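Local atomic coordinates of catalase (Corynebacterium glutamicum, PDB entry 4B7G), a protein that catalyses the breakdown of hydrogen peroxide into water and molecular oxygen at a buried haem, as a tetrameric catalase. Residues Pro65-His70 against Arg357-Ala362. Residues are numbered along the deposited sequence; the frame is centred on the assembly and turned at random.
Sequences PERIPH and RYRIGA. With HEM (protoporphyrin IX containing Fe), chain J.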
loop_
_atom_site.group_PDB
_atom_site.type_symbol
_atom_site.label_atom_id
_atom_site.label_comp_id
_atom_site.label_asym_id
_atom_site.label_seq_id
_atom_site.Cartn_x
_atom_site.Cartn_y
_atom_site.Cartn_z
ATOM N N PRO B 65 -9.044 2.842 -0.946
ATOM C CA PRO B 65 -9.389 4.241 -0.666
ATOM C C PRO B 65 -10.421 4.771 -1.663
ATOM O O PRO B 65 -10.291 4.519 -2.870
ATOM C CB PRO B 65 -8.046 4.973 -0.845
ATOM C CG PRO B 65 -6.978 3.893 -0.552
ATOM C CD PRO B 65 -7.593 2.643 -1.151
ATOM N N GLU B 66 -11.444 5.474 -1.181
ATOM C CA GLU B 66 -12.394 6.111 -2.099
ATOM C C GLU B 66 -11.751 7.369 -2.689
ATOM O O GLU B 66 -10.773 7.883 -2.134
ATOM C CB GLU B 66 -13.678 6.495 -1.356
ATOM C CG GLU B 66 -13.507 7.680 -0.393
ATOM C CD GLU B 66 -14.735 7.934 0.457
ATOM O OE1 GLU B 66 -15.535 6.987 0.658
ATOM O OE2 GLU B 66 -14.899 9.086 0.932
ATOM N N ARG B 67 -12.301 7.863 -3.800
ATOM C CA ARG B 67 -11.849 9.115 -4.404
ATOM C C ARG B 67 -11.989 10.280 -3.439
ATOM O O ARG B 67 -12.961 10.357 -2.681
ATOM C CB ARG B 67 -12.699 9.455 -5.637
ATOM C CG ARG B 67 -12.550 8.534 -6.847
ATOM C CD ARG B 67 -13.814 8.626 -7.731
ATOM N NE ARG B 67 -13.628 7.910 -8.990
ATOM C CZ ARG B 67 -13.687 6.585 -9.096
ATOM N NH1 ARG B 67 -13.950 5.837 -8.024
ATOM N NH2 ARG B 67 -13.487 6.008 -10.270
ATOM N N ILE B 68 -11.026 11.200 -3.479
ATOM C CA ILE B 68 -11.249 12.525 -2.906
ATOM C C ILE B 68 -10.968 13.582 -3.976
ATOM O O ILE B 68 -9.853 13.660 -4.483
ATOM C CB ILE B 68 -10.397 12.772 -1.634
ATOM C CG1 ILE B 68 -10.571 14.216 -1.139
ATOM C CG2 ILE B 68 -8.912 12.454 -1.876
ATOM C CD1 ILE B 68 -9.781 14.522 0.128
ATOM N N PRO B 69 -12.000 14.356 -4.372
ATOM C CA PRO B 69 -13.396 14.221 -3.945
ATOM C C PRO B 69 -14.168 13.324 -4.917
ATOM O O PRO B 69 -13.519 12.563 -5.653
ATOM C CB PRO B 69 -13.907 15.673 -3.988
ATOM C CG PRO B 69 -12.934 16.413 -4.963
ATOM C CD PRO B 69 -11.848 15.436 -5.357
ATOM N N HIS B 70 -15.501 13.401 -4.904
ATOM C CA HIS B 70 -16.370 12.629 -5.801
ATOM C C HIS B 70 -16.404 11.129 -5.481
ATOM O O HIS B 70 -16.536 10.303 -6.388
ATOM C CB HIS B 70 -15.982 12.813 -7.273
ATOM C CG HIS B 70 -16.123 14.215 -7.783
ATOM N ND1 HIS B 70 -17.148 14.601 -8.624
ATOM C CD2 HIS B 70 -15.356 15.318 -7.601
ATOM C CE1 HIS B 70 -17.011 15.879 -8.927
ATOM N NE2 HIS B 70 -15.926 16.336 -8.323
ATOM N N ARG B 357 -2.464 6.631 -8.896
ATOM C CA ARG B 357 -1.320 5.763 -8.600
ATOM C C ARG B 357 -1.373 5.270 -7.157
ATOM O O ARG B 357 -0.895 4.170 -6.854
ATOM C CB ARG B 357 0.011 6.492 -8.846
ATOM C CG ARG B 357 0.225 6.878 -10.309
ATOM C CD ARG B 357 1.400 7.849 -10.512
ATOM N NE ARG B 357 1.417 8.239 -11.919
ATOM C CZ ARG B 357 1.418 9.486 -12.372
ATOM N NH1 ARG B 357 1.438 10.518 -11.530
ATOM N NH2 ARG B 357 1.402 9.702 -13.684
ATOM N N TYR B 358 -1.962 6.076 -6.276
ATOM C CA TYR B 358 -2.124 5.693 -4.873
ATOM C C TYR B 358 -3.420 4.912 -4.625
ATOM O O TYR B 358 -3.412 3.855 -3.973
ATOM C CB TYR B 358 -2.099 6.939 -3.972
ATOM C CG TYR B 358 -2.689 6.682 -2.591
ATOM C CD1 TYR B 358 -1.992 5.935 -1.646
ATOM C CD2 TYR B 358 -3.949 7.175 -2.240
ATOM C CE1 TYR B 358 -2.526 5.676 -0.397
ATOM C CE2 TYR B 358 -4.496 6.920 -0.981
ATOM C CZ TYR B 358 -3.770 6.175 -0.065
ATOM O OH TYR B 358 -4.275 5.905 1.191
ATOM N N ARG B 359 -4.527 5.450 -5.137
ATOM C CA ARG B 359 -5.874 4.935 -4.873
ATOM C C ARG B 359 -6.062 3.537 -5.453
ATOM O O ARG B 359 -6.698 2.654 -4.843
ATOM C CB ARG B 359 -6.907 5.907 -5.482
ATOM C CG ARG B 359 -8.338 5.385 -5.505
ATOM C CD ARG B 359 -9.378 6.470 -5.867
ATOM N NE ARG B 359 -9.487 6.769 -7.304
ATOM C CZ ARG B 359 -10.058 5.968 -8.210
ATOM N NH1 ARG B 359 -10.546 4.775 -7.854
ATOM N NH2 ARG B 359 -10.120 6.344 -9.489
ATOM N N ILE B 360 -5.505 3.340 -6.642
ATOM C CA ILE B 360 -5.636 2.072 -7.329
ATOM C C ILE B 360 -4.321 1.291 -7.252
ATOM O O ILE B 360 -4.288 0.161 -6.745
ATOM C CB ILE B 360 -6.074 2.291 -8.781
ATOM C CG1 ILE B 360 -7.340 3.156 -8.802
ATOM C CG2 ILE B 360 -6.350 0.963 -9.458
ATOM C CD1 ILE B 360 -7.800 3.586 -10.222
ATOM N N GLY B 361 -3.239 1.895 -7.740
ATOM C CA GLY B 361 -1.939 1.239 -7.743
ATOM C C GLY B 361 -1.079 1.750 -8.886
ATOM O O GLY B 361 -1.579 2.393 -9.807
ATOM N N ALA B 362 0.216 1.473 -8.834
ATOM C CA ALA B 362 1.134 1.983 -9.851
ATOM C C ALA B 362 0.744 1.516 -11.258
ATOM O O ALA B 362 1.003 2.216 -12.241
ATOM C CB ALA B 362 2.583 1.561 -9.528
HETATM C CHA HEM J . -12.369 13.866 -9.094
HETATM C CHB HEM J . -8.677 16.956 -8.432
HETATM C CHC HEM J . -11.471 20.551 -10.145
HETATM C CHD HEM J . -14.446 17.230 -12.034
HETATM C C1A HEM J . -11.123 14.366 -8.777
HETATM C C2A HEM J . -9.984 13.614 -8.289
HETATM C C3A HEM J . -8.974 14.479 -8.117
HETATM C C4A HEM J . -9.428 15.801 -8.476
HETATM C CMA HEM J . -7.552 14.152 -7.624
HETATM C CAA HEM J . -9.944 12.089 -8.011
HETATM C CBA HEM J . -9.570 11.359 -9.297
HETATM C CGA HEM J . -9.444 9.875 -9.076
HETATM O O1A HEM J . -9.801 9.103 -10.016
HETATM O O2A HEM J . -8.990 9.448 -7.977
HETATM C C1B HEM J . -9.119 18.203 -8.818
HETATM C C2B HEM J . -8.355 19.435 -8.744
HETATM C C3B HEM J . -9.136 20.433 -9.199
HETATM C C4B HEM J . -10.408 19.856 -9.597
HETATM C CMB HEM J . -6.912 19.536 -8.193
HETATM C CAB HEM J . -8.813 21.943 -9.365
HETATM C CBB HEM J . -7.577 22.422 -9.577
HETATM C C1C HEM J . -12.424 19.965 -10.958
HETATM C C2C HEM J . -13.161 20.590 -12.048
HETATM C C3C HEM J . -13.994 19.660 -12.558
HETATM C C4C HEM J . -13.786 18.422 -11.828
HETATM C CMC HEM J . -12.995 22.073 -12.471
HETATM C CAC HEM J . -14.965 19.773 -13.750
HETATM C CBC HEM J . -14.723 20.571 -14.800
HETATM C C1D HEM J . -14.208 16.040 -11.377
HETATM C C2D HEM J . -14.983 14.841 -11.565
HETATM C C3D HEM J . -14.349 13.796 -10.665
HETATM C C4D HEM J . -13.234 14.448 -10.006
HETATM C CMD HEM J . -16.203 14.635 -12.474
HETATM C CAD HEM J . -14.833 12.350 -10.536
HETATM C CBD HEM J . -14.377 11.601 -11.789
HETATM C CGD HEM J . -14.973 10.238 -11.638
HETATM O O1D HEM J . -14.190 9.264 -11.487
HETATM O O2D HEM J . -16.235 10.136 -11.653
HETATM N NA HEM J . -10.747 15.701 -8.884
HETATM N NB HEM J . -10.369 18.494 -9.344
HETATM N NC HEM J . -12.835 18.645 -10.853
HETATM N ND HEM J . -13.188 15.770 -10.458
HETATM FE FE HEM J . -11.673 17.096 -10.047
HETATM O O HOH W 1 -11.113 3.645 -5.382
HETATM O O HOH W 2 -13.247 17.666 -8.227
#
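Arg-67 and Arg-359 lay their guanidinium groups partly over one another, the planes 31° apart and NH2 of Arg-67 3.5 Å from NH2 of Arg-359. They gather round the haem propionates, whose negative charge probably offsets that of the arginines. Arg-359 grips one propionate with two hydrogen bonds: NE to haem O2A at 2.8 Å, near the guanidinium plane, and NH2 to O1A. Its chain runs out with CG anti to the backbone N (chi1 170°) and bends at chi3 (80°), which turns the head toward the haem. Arg-67 covers one face of this guanidinium and CG1 of Ile-360 the other. Arg-67 NE hydrogen-bonds the other propionate, 2.9 Å from haem O1D. Glu-324 O accepts hydrogen bonds from NH1 of both arginines, helping to fix their rotation. Pro-65 is packed as well, its O 3.4 Å from Arg-359 CG and its CG obliquely against the Tyr-358 ring, 3.9 Å from CE2. The looser side holds a water linking Pro-65 O to Arg-359 NH1 (2.8 Å from each) and partly exposed Tyr-358, whose hydroxyl hydrogen-bonds Asn-63 O of a neighbouring subunit. His-70, ND1 hydrogen-bonded to Ser-108 OG, stacks over the haem (CG 3.4 Å from C3D) on the water-bearing side of the iron and marks the distal pocket of haem catalases; arginines holding the propionates at the haem edge are a further family feature.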